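Local coordinates for protein 3-methyladenine dna-glycosylase (Archaeoglobus fulgidus, PDB 2JHN) that belongs to the HhH-GPD superfamily of base-excision DNA repair proteins and combines a helical region with a TATA-box binding protein-like domain, at residues P25-V30 / I122-I127; F18-E23 / V135-A140; V144-D149 / R176-S181. The protein carries 1 engineered substitution. All coordinates share one frame; numbering follows the deposited sequence.

Interaction 1 (P25-V30 / I122-I127); sequences PTPDVV and IAKAII. With NA (sodium ion), chain F.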
loop_
_atom_site.group_PDB
_atom_site.type_symbol
_atom_site.label_atom_id
_atom_site.label_comp_id
_atom_site.label_asym_id
_atom_site.label_seq_id
_atom_site.Cartn_x
_atom_site.Cartn_y
_atom_site.Cartn_z
ATOM N N PRO A 25 -4.353 8.910 -11.617
ATOM C CA PRO A 25 -5.186 7.831 -11.045
ATOM C C PRO A 25 -4.469 6.491 -11.012
ATOM O O PRO A 25 -4.347 5.815 -12.041
ATOM C CB PRO A 25 -6.414 7.789 -11.973
ATOM C CG PRO A 25 -6.358 9.145 -12.744
ATOM C CD PRO A 25 -4.902 9.380 -12.909
ATOM N N THR A 26 -3.975 6.115 -9.829
ATOM C CA THR A 26 -3.113 4.946 -9.723
ATOM C C THR A 26 -3.646 3.694 -8.939
ATOM O O THR A 26 -2.853 2.820 -8.649
ATOM C CB THR A 26 -1.739 5.350 -9.097
ATOM O OG1 THR A 26 -1.975 6.044 -7.867
ATOM C CG2 THR A 26 -0.887 6.251 -10.032
ATOM N N PRO A 27 -4.965 3.563 -8.662
ATOM C CA PRO A 27 -6.141 4.342 -9.069
ATOM C C PRO A 27 -6.416 5.576 -8.205
ATOM O O PRO A 27 -7.277 6.393 -8.580
ATOM C CB PRO A 27 -7.286 3.344 -8.912
ATOM C CG PRO A 27 -6.839 2.513 -7.724
ATOM C CD PRO A 27 -5.361 2.391 -7.849
ATOM N N ASP A 28 -5.716 5.707 -7.068
ATOM C CA ASP A 28 -6.018 6.791 -6.131
ATOM C C ASP A 28 -5.674 8.131 -6.774
ATOM O O ASP A 28 -4.628 8.258 -7.434
ATOM C CB ASP A 28 -5.190 6.681 -4.844
ATOM C CG ASP A 28 -5.238 5.295 -4.235
ATOM O OD1 ASP A 28 -5.769 5.199 -3.118
ATOM O OD2 ASP A 28 -4.740 4.333 -4.892
ATOM N N VAL A 29 -6.526 9.112 -6.511
ATOM C CA VAL A 29 -6.263 10.513 -6.837
ATOM C C VAL A 29 -6.351 11.350 -5.571
ATOM O O VAL A 29 -7.296 11.211 -4.785
ATOM C CB VAL A 29 -7.262 11.064 -7.919
ATOM C CG1 VAL A 29 -7.042 12.562 -8.167
ATOM C CG2 VAL A 29 -7.075 10.335 -9.243
ATOM N N VAL A 30 -5.355 12.206 -5.389
ATOM C CA VAL A 30 -5.343 13.142 -4.279
ATOM C C VAL A 30 -5.217 14.542 -4.893
ATOM O O VAL A 30 -4.248 14.848 -5.595
ATOM C CB VAL A 30 -4.196 12.852 -3.303
ATOM C CG1 VAL A 30 -4.245 13.851 -2.149
ATOM C CG2 VAL A 30 -4.306 11.405 -2.764
ATOM N N ILE A 122 -1.219 -7.930 -5.040
ATOM C CA ILE A 122 -0.344 -8.853 -5.778
ATOM C C ILE A 122 0.074 -8.297 -7.151
ATOM O O ILE A 122 1.264 -8.305 -7.488
ATOM C CB ILE A 122 -0.944 -10.301 -5.927
ATOM C CG1 ILE A 122 -1.202 -10.923 -4.546
ATOM C CG2 ILE A 122 0.026 -11.192 -6.765
ATOM C CD1 ILE A 122 -2.080 -12.193 -4.594
ATOM N N ALA A 123 -0.904 -7.808 -7.919
ATOM C CA ALA A 123 -0.650 -7.272 -9.248
ATOM C C ALA A 123 0.390 -6.148 -9.165
ATOM O O ALA A 123 1.396 -6.143 -9.906
ATOM C CB ALA A 123 -1.965 -6.775 -9.894
ATOM N N LYS A 124 0.197 -5.212 -8.241
ATOM C CA LYS A 124 1.141 -4.100 -8.135
ATOM C C LYS A 124 2.545 -4.558 -7.685
ATOM O O LYS A 124 3.565 -4.034 -8.174
ATOM C CB LYS A 124 0.572 -2.954 -7.256
ATOM C CG LYS A 124 -0.643 -2.251 -7.879
ATOM C CD LYS A 124 -1.161 -1.093 -7.031
ATOM C CE LYS A 124 -1.045 0.225 -7.795
ATOM N NZ LYS A 124 -1.297 1.497 -6.993
ATOM N N ALA A 125 2.608 -5.564 -6.803
ATOM C CA ALA A 125 3.908 -6.084 -6.363
ATOM C C ALA A 125 4.691 -6.699 -7.547
ATOM O O ALA A 125 5.904 -6.530 -7.658
ATOM C CB ALA A 125 3.743 -7.101 -5.196
ATOM N N ILE A 126 3.964 -7.386 -8.422
ATOM C CA ILE A 126 4.520 -7.969 -9.612
ATOM C C ILE A 126 5.005 -6.883 -10.583
ATOM O O ILE A 126 6.135 -6.956 -11.098
ATOM C CB ILE A 126 3.485 -8.883 -10.306
ATOM C CG1 ILE A 126 3.234 -10.153 -9.482
ATOM C CG2 ILE A 126 3.981 -9.263 -11.748
ATOM C CD1 ILE A 126 1.994 -10.929 -9.954
ATOM N N ILE A 127 4.147 -5.885 -10.819
ATOM C CA ILE A 127 4.517 -4.722 -11.658
ATOM C C ILE A 127 5.843 -4.089 -11.226
ATOM O O ILE A 127 6.706 -3.779 -12.066
ATOM C CB ILE A 127 3.370 -3.684 -11.727
ATOM C CG1 ILE A 127 2.157 -4.286 -12.478
ATOM C CG2 ILE A 127 3.849 -2.332 -12.353
ATOM C CD1 ILE A 127 0.885 -3.430 -12.392
HETATM NA NA NA F . -2.426 8.814 -7.661
HETATM O O HOH W 1 -1.567 8.336 -5.802
#
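K124 reaches out of its helix with its whole side chain to meet T26, and a single bond carries the contact: K124 NZ donates to the backbone oxygen T26 O at 2.6 Å. The ammonium approaches beyond the end of the carbonyl, with a C=O...N angle of 154°, and stands 25° out of the carbonyl plane. Behind NZ, the last methylene of the lysine also touches the same oxygen, with K124 CE 3.3 Å from T26 O. K124 leaves the helix with CG beside its backbone N and runs extended until a bend at chi3, away from a staggered value, steers the tip onto the carbonyl. E137 OE1 is a second, weaker ionic partner of NZ, and the carboxylate of D28, with OD2 4.9 Å from K124 NZ, probably adds some favourable field without touching it.

The carbonyl that K124 grips belongs to the cis peptide between T26 and P27, inside a tight turn closed by T26 N to D28 O. That turn also holds a sodium ion. T26 has OG1 between its backbone N and carbonyl carbon (chi1 53°), which brings the hydroxyl 2.8 Å from the sodium NA, while D28 O binds the same NA at 2.3 Å. Water 1 and the carbonyls of L21 and L24 complete the site. D28 OD1 is fixed in turn by Y79 and W35.

Helix 133-147 runs alongside the contact: A141 packs on T26, V144 on P27 and A140 on K124. Helix 118-127 thus meets a turn of the TATA-box binding protein-like domain that leads straight into 29-31, an outermost strand of the antiparallel sheet, next to strand 34-41.

Interaction 2 (F18-E23 / V135-A140); sequences FFVLPE and VAEKLA. With NA (sodium ion), chain F.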
loop_
_atom_site.group_PDB
_atom_site.type_symbol
_atom_site.label_atom_id
_atom_site.label_comp_id
_atom_site.label_asym_id
_atom_site.label_seq_id
_atom_site.Cartn_x
_atom_site.Cartn_y
_atom_site.Cartn_z
ATOM N N PHE A 18 2.487 10.012 1.348
ATOM C CA PHE A 18 2.872 8.629 1.096
ATOM C C PHE A 18 2.637 8.224 -0.353
ATOM O O PHE A 18 3.348 7.373 -0.861
ATOM C CB PHE A 18 2.144 7.661 2.035
ATOM C CG PHE A 18 2.768 6.306 2.089
ATOM C CD1 PHE A 18 3.880 6.070 2.898
ATOM C CD2 PHE A 18 2.227 5.251 1.344
ATOM C CE1 PHE A 18 4.468 4.812 2.946
ATOM C CE2 PHE A 18 2.810 3.966 1.396
ATOM C CZ PHE A 18 3.929 3.757 2.190
ATOM N N PHE A 19 1.650 8.853 -1.003
ATOM C CA PHE A 19 1.340 8.639 -2.409
ATOM C C PHE A 19 2.400 9.290 -3.294
ATOM O O PHE A 19 2.743 10.462 -3.128
ATOM C CB PHE A 19 -0.055 9.176 -2.758
ATOM C CG PHE A 19 -1.186 8.417 -2.090
ATOM C CD1 PHE A 19 -1.539 7.129 -2.535
ATOM C CD2 PHE A 19 -1.877 8.965 -1.033
ATOM C CE1 PHE A 19 -2.583 6.418 -1.937
ATOM C CE2 PHE A 19 -2.935 8.247 -0.406
ATOM C CZ PHE A 19 -3.283 6.980 -0.869
ATOM N N VAL A 20 2.906 8.518 -4.245
ATOM C CA VAL A 20 4.073 8.931 -5.007
ATOM C C VAL A 20 3.700 9.837 -6.194
ATOM O O VAL A 20 4.416 10.791 -6.509
ATOM C CB VAL A 20 4.927 7.670 -5.336
ATOM C CG1 VAL A 20 5.272 7.546 -6.815
ATOM C CG2 VAL A 20 6.142 7.606 -4.404
ATOM N N LEU A 21 2.556 9.562 -6.808
ATOM C CA LEU A 21 2.049 10.361 -7.924
ATOM C C LEU A 21 0.576 10.689 -7.682
ATOM O O LEU A 21 -0.309 10.090 -8.302
ATOM C CB LEU A 21 2.210 9.597 -9.244
ATOM C CG LEU A 21 3.615 9.488 -9.826
ATOM C CD1 LEU A 21 3.636 8.365 -10.848
ATOM C CD2 LEU A 21 4.040 10.811 -10.458
ATOM N N PRO A 22 0.314 11.650 -6.773
ATOM C CA PRO A 22 -1.034 11.903 -6.260
ATOM C C PRO A 22 -2.056 12.303 -7.339
ATOM O O PRO A 22 -3.214 11.900 -7.256
ATOM C CB PRO A 22 -0.817 13.023 -5.225
ATOM C CG PRO A 22 0.451 13.666 -5.603
ATOM C CD PRO A 22 1.306 12.577 -6.189
ATOM N N GLU A 23 -1.621 13.056 -8.348
ATOM C CA GLU A 23 -2.519 13.577 -9.385
ATOM C C GLU A 23 -3.022 12.495 -10.357
ATOM O O GLU A 23 -4.155 12.537 -10.853
ATOM C CB GLU A 23 -1.845 14.742 -10.139
ATOM C CG GLU A 23 -0.478 14.425 -10.811
ATOM C CD GLU A 23 0.676 14.132 -9.830
ATOM O OE1 GLU A 23 0.697 14.689 -8.712
ATOM O OE2 GLU A 23 1.571 13.346 -10.189
ATOM N N VAL A 135 8.117 4.418 -11.735
ATOM C CA VAL A 135 7.822 3.749 -13.036
ATOM C C VAL A 135 6.661 2.731 -12.890
ATOM O O VAL A 135 5.786 2.629 -13.766
ATOM C CB VAL A 135 9.102 3.075 -13.663
ATOM C CG1 VAL A 135 8.747 2.129 -14.808
ATOM C CG2 VAL A 135 10.110 4.134 -14.150
ATOM N N ALA A 136 6.651 2.003 -11.773
ATOM C CA ALA A 136 5.600 1.022 -11.471
ATOM C C ALA A 136 4.233 1.686 -11.369
ATOM O O ALA A 136 3.254 1.172 -11.891
ATOM C CB ALA A 136 5.914 0.269 -10.175
ATOM N N GLU A 137 4.177 2.825 -10.686
ATOM C CA GLU A 137 2.934 3.570 -10.512
ATOM C C GLU A 137 2.375 4.144 -11.831
ATOM O O GLU A 137 1.159 4.196 -12.034
ATOM C CB GLU A 137 3.130 4.660 -9.462
ATOM C CG GLU A 137 3.362 4.091 -8.046
ATOM C CD GLU A 137 2.077 3.575 -7.404
ATOM O OE1 GLU A 137 1.716 2.396 -7.646
ATOM O OE2 GLU A 137 1.432 4.354 -6.653
ATOM N N LYS A 138 3.268 4.577 -12.724
ATOM C CA LYS A 138 2.833 5.013 -14.059
ATOM C C LYS A 138 2.239 3.853 -14.845
ATOM O O LYS A 138 1.247 4.032 -15.552
ATOM C CB LYS A 138 3.992 5.653 -14.839
ATOM C CG LYS A 138 4.377 7.002 -14.290
ATOM C CD LYS A 138 5.484 7.636 -15.112
ATOM C CE LYS A 138 5.957 8.900 -14.422
ATOM N NZ LYS A 138 6.708 9.770 -15.373
ATOM N N LEU A 139 2.834 2.666 -14.711
ATOM C CA LEU A 139 2.292 1.460 -15.334
ATOM C C LEU A 139 0.910 1.137 -14.763
ATOM O O LEU A 139 -0.020 0.839 -15.521
ATOM C CB LEU A 139 3.246 0.278 -15.190
ATOM C CG LEU A 139 4.387 0.272 -16.210
ATOM C CD1 LEU A 139 5.495 -0.693 -15.827
ATOM C CD2 LEU A 139 3.845 -0.069 -17.607
ATOM N N ALA A 140 0.765 1.237 -13.430
ATOM C CA ALA A 140 -0.538 1.049 -12.783
ATOM C C ALA A 140 -1.591 2.004 -13.358
ATOM O O ALA A 140 -2.723 1.588 -13.634
ATOM C CB ALA A 140 -0.434 1.246 -11.255
HETATM NA NA NA F . -2.426 8.814 -7.661
HETATM O O HOH W 2 1.848 5.679 -4.240
HETATM O O HOH W 3 0.902 7.340 -6.561
HETATM O O HOH W 1 -1.567 8.336 -5.802
#
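The carboxylate of E137 is the flat group here, and it meets V20 and L21 by way of water: no atom of 18-23 packs on either of its faces. One oxygen does the work. Water 2 donates to E137 OE2 at 2.8 Å and accepts from V20 N at 3.0 Å; water 3 likewise donates to E137 OE2 at 3.0 Å and accepts from L21 N at 2.8 Å. Two consecutive backbone N-H groups of a loop are therefore satisfied by one carboxylate oxygen through separate waters. E137 starts with CG beside its own backbone N, and the bend at chi2 (-76°) turns the carboxylate toward the K124 ammonium, with OE2 on the side of the loop waters.

Carbon contacts flank this polar layer. V20 CG1 rests on E137 CG at 4.1 Å, and L21 reaches further over the helix, its CD1 lying 4.0 Å from E137 CB and 3.8 Å from K138 CG. L21 and E137 lie side by side pointing opposite ways, while the extended K138 runs roughly perpendicular to L21, with its aliphatic root making the touch. The backbone of L21 has a further task: L21 O binds the sodium NA at 2.5 Å, together with T26, D28, L24 and water 1.

The loop follows helix 12-17 and precedes strand 29-31. F18 packs against helix 274-287, F19 meets W35 of strand 34-41, and V20 touches F133 and V134 as well, so the loop fills the ground between the sheet and helices 133-147 and 274-287.

Interaction 3 (V144-D149 / R176-S181); sequences VGRFGD and RECGLS. With MBO (mercuribenzoic acid), chain C.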
loop_
_atom_site.group_PDB
_atom_site.type_symbol
_atom_site.label_atom_id
_atom_site.label_comp_id
_atom_site.label_asym_id
_atom_site.label_seq_id
_atom_site.Cartn_x
_atom_site.Cartn_y
_atom_site.Cartn_z
ATOM N N VAL A 144 -5.122 1.089 -15.073
ATOM C CA VAL A 144 -6.344 1.603 -14.469
ATOM C C VAL A 144 -7.139 2.384 -15.523
ATOM O O VAL A 144 -8.356 2.278 -15.596
ATOM C CB VAL A 144 -5.994 2.519 -13.260
ATOM C CG1 VAL A 144 -7.207 3.350 -12.767
ATOM C CG2 VAL A 144 -5.438 1.645 -12.161
ATOM N N GLY A 145 -6.426 3.168 -16.316
ATOM C CA GLY A 145 -7.077 4.046 -17.300
ATOM C C GLY A 145 -7.853 3.200 -18.299
ATOM O O GLY A 145 -9.018 3.493 -18.632
ATOM N N ARG A 146 -7.241 2.116 -18.748
ATOM C CA ARG A 146 -7.856 1.326 -19.817
ATOM C C ARG A 146 -8.802 0.222 -19.334
ATOM O O ARG A 146 -9.806 -0.097 -19.998
ATOM C CB ARG A 146 -6.781 0.755 -20.728
ATOM C CG ARG A 146 -7.364 -0.028 -21.929
ATOM C CD ARG A 146 -6.314 -0.185 -23.003
ATOM N NE ARG A 146 -6.000 1.109 -23.592
ATOM C CZ ARG A 146 -4.912 1.370 -24.311
ATOM N NH1 ARG A 146 -4.016 0.412 -24.568
ATOM N NH2 ARG A 146 -4.732 2.599 -24.793
ATOM N N PHE A 147 -8.465 -0.388 -18.196
ATOM C CA PHE A 147 -9.148 -1.596 -17.751
ATOM C C PHE A 147 -9.855 -1.448 -16.398
ATOM O O PHE A 147 -10.630 -2.317 -15.982
ATOM C CB PHE A 147 -8.169 -2.787 -17.767
ATOM C CG PHE A 147 -7.543 -3.056 -19.130
ATOM C CD1 PHE A 147 -8.336 -3.465 -20.218
ATOM C CD2 PHE A 147 -6.170 -2.897 -19.329
ATOM C CE1 PHE A 147 -7.746 -3.719 -21.487
ATOM C CE2 PHE A 147 -5.580 -3.135 -20.573
ATOM C CZ PHE A 147 -6.379 -3.543 -21.659
ATOM N N GLY A 148 -9.597 -0.343 -15.701
ATOM C CA GLY A 148 -10.215 -0.121 -14.405
ATOM C C GLY A 148 -11.628 0.408 -14.481
ATOM O O GLY A 148 -12.071 0.900 -15.523
ATOM N N ASP A 149 -12.348 0.306 -13.371
ATOM C CA ASP A 149 -13.668 0.907 -13.261
ATOM C C ASP A 149 -13.569 2.427 -13.227
ATOM O O ASP A 149 -12.574 2.985 -12.773
ATOM C CB ASP A 149 -14.385 0.407 -12.010
ATOM C CG ASP A 149 -14.978 -0.972 -12.196
ATOM O OD1 ASP A 149 -15.821 -1.153 -13.118
ATOM O OD2 ASP A 149 -14.608 -1.876 -11.415
ATOM N N ARG A 176 0.535 -6.051 -22.045
ATOM C CA ARG A 176 1.791 -5.705 -22.734
ATOM C C ARG A 176 1.650 -4.375 -23.447
ATOM O O ARG A 176 2.579 -3.579 -23.459
ATOM C CB ARG A 176 2.236 -6.778 -23.745
ATOM C CG ARG A 176 2.552 -8.146 -23.140
ATOM C CD ARG A 176 3.080 -9.095 -24.198
ATOM N NE ARG A 176 4.354 -8.610 -24.714
ATOM C CZ ARG A 176 4.903 -9.017 -25.858
ATOM N NH1 ARG A 176 4.281 -9.911 -26.630
ATOM N NH2 ARG A 176 6.074 -8.516 -26.237
ATOM N N GLU A 177 0.484 -4.145 -24.046
ATOM C CA GLU A 177 0.193 -2.884 -24.724
ATOM C C GLU A 177 0.309 -1.678 -23.800
ATOM O O GLU A 177 0.772 -0.619 -24.206
ATOM C CB GLU A 177 -1.180 -2.942 -25.384
ATOM C CG GLU A 177 -1.190 -3.882 -26.589
ATOM C CD GLU A 177 -2.576 -4.085 -27.222
ATOM O OE1 GLU A 177 -3.595 -3.454 -26.795
ATOM O OE2 GLU A 177 -2.626 -4.903 -28.168
ATOM N N CYS A 178 -0.065 -1.862 -22.537
ATOM C CA CYS A 178 -0.015 -0.779 -21.561
ATOM C C CYS A 178 1.422 -0.559 -21.034
ATOM O O CYS A 178 1.679 0.411 -20.321
ATOM C CB CYS A 178 -0.985 -1.062 -20.402
ATOM S SG CYS A 178 -2.779 -0.935 -20.812
ATOM N N GLY A 179 2.344 -1.445 -21.397
ATOM C CA GLY A 179 3.769 -1.295 -21.045
ATOM C C GLY A 179 4.420 -2.449 -20.291
ATOM O O GLY A 179 5.640 -2.458 -20.090
ATOM N N LEU A 180 3.620 -3.416 -19.854
ATOM C CA LEU A 180 4.134 -4.564 -19.091
ATOM C C LEU A 180 4.914 -5.559 -19.941
ATOM O O LEU A 180 4.502 -5.902 -21.054
ATOM C CB LEU A 180 3.004 -5.304 -18.348
ATOM C CG LEU A 180 2.480 -4.787 -17.004
ATOM C CD1 LEU A 180 1.756 -3.477 -17.170
ATOM C CD2 LEU A 180 1.535 -5.819 -16.414
ATOM N N SER A 181 6.039 -6.016 -19.398
ATOM C CA SER A 181 6.830 -7.086 -19.982
ATOM C C SER A 181 5.943 -8.301 -20.153
ATOM O O SER A 181 4.966 -8.470 -19.425
ATOM C CB SER A 181 8.018 -7.443 -19.074
ATOM O OG SER A 181 7.666 -8.421 -18.099
HETATM HG HG MBO C . -2.998 1.346 -21.229
HETATM C CE1 MBO C . -3.281 3.576 -21.594
HETATM C CE2 MBO C . -2.482 4.209 -22.536
HETATM C CE3 MBO C . -2.669 5.567 -22.749
HETATM C CE4 MBO C . -3.628 6.266 -22.019
HETATM C CE5 MBO C . -4.428 5.615 -21.082
HETATM C CE6 MBO C . -4.255 4.253 -20.865
HETATM C CZ MBO C . -3.808 7.734 -22.252
HETATM O OZ1 MBO C . -4.752 8.320 -21.699
HETATM O OZ2 MBO C . -2.994 8.334 -22.977
HETATM O O HOH W 4 -4.314 -2.656 -24.115
#
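Water 4 ties R146 to E177: it donates to E177 OE1 at 2.9 Å and accepts from R146 NH1 at 3.1 Å, lying at the edge of the guanidinium and in its plane. The direct charge pair is longer, R146 NH1 to E177 OE1 being 4.5 Å, and no N-H points at that oxygen. In this model the water bridges the two groups where no direct bond forms.

Deeper in, C178 SG lies 3.6 Å from F147 CE2, an oblique sulfur-aromatic contact. R146 CG stands over the centre of the same F147 ring, 3.6 Å above its plane. With CG opposite its own backbone N (chi1 -177°) and a bend at chi3, R146 passes over that ring and brings its guanidinium to the mercuribenzoic acid. One guanidinium face looks onto the mercury, offset toward the rim, and R146 NH2 is 3.6 Å from CE2 of the benzoate ring. K142 completes the ligand pocket.

G179, with positive phi, is the first residue to leave helical angles after helix 164-177, in a Schellman motif, and S181 caps the next helix, 182-192. C178 lies just before G179 and faces the C-terminal end of helix 133-147. Its sulfur binds the mercury directly, C178 SG to HG 2.3 Å, a soft sulfur ligand, normally bound as thiolate, on a soft metal: the bond shows that the reagent could reach this sulfur.

How the interactions relate
Interactions 1 and 2 have centres about 7 Å apart and share the sodium ion and water 1; along the chain, interaction 1 is nested inside the loop closed by interaction 2. V30 N of strand 29-31 and P22 O of the 18-23 loop, 2.9 Å apart, probably hydrogen bond. Interaction 3 follows in series, its centre about 11 Å from interaction 1 and 14 Å from interaction 2. Helix 133-147 supplies segments to interactions 2 and 3 and packs against interaction 1; its V144 meets P27, and L139 lies against C178 and G179. Interactions 1 and 2 thus join the TATA-box binding protein-like domain to the HhH-GPD helices, and interaction 3 links helices within that second part.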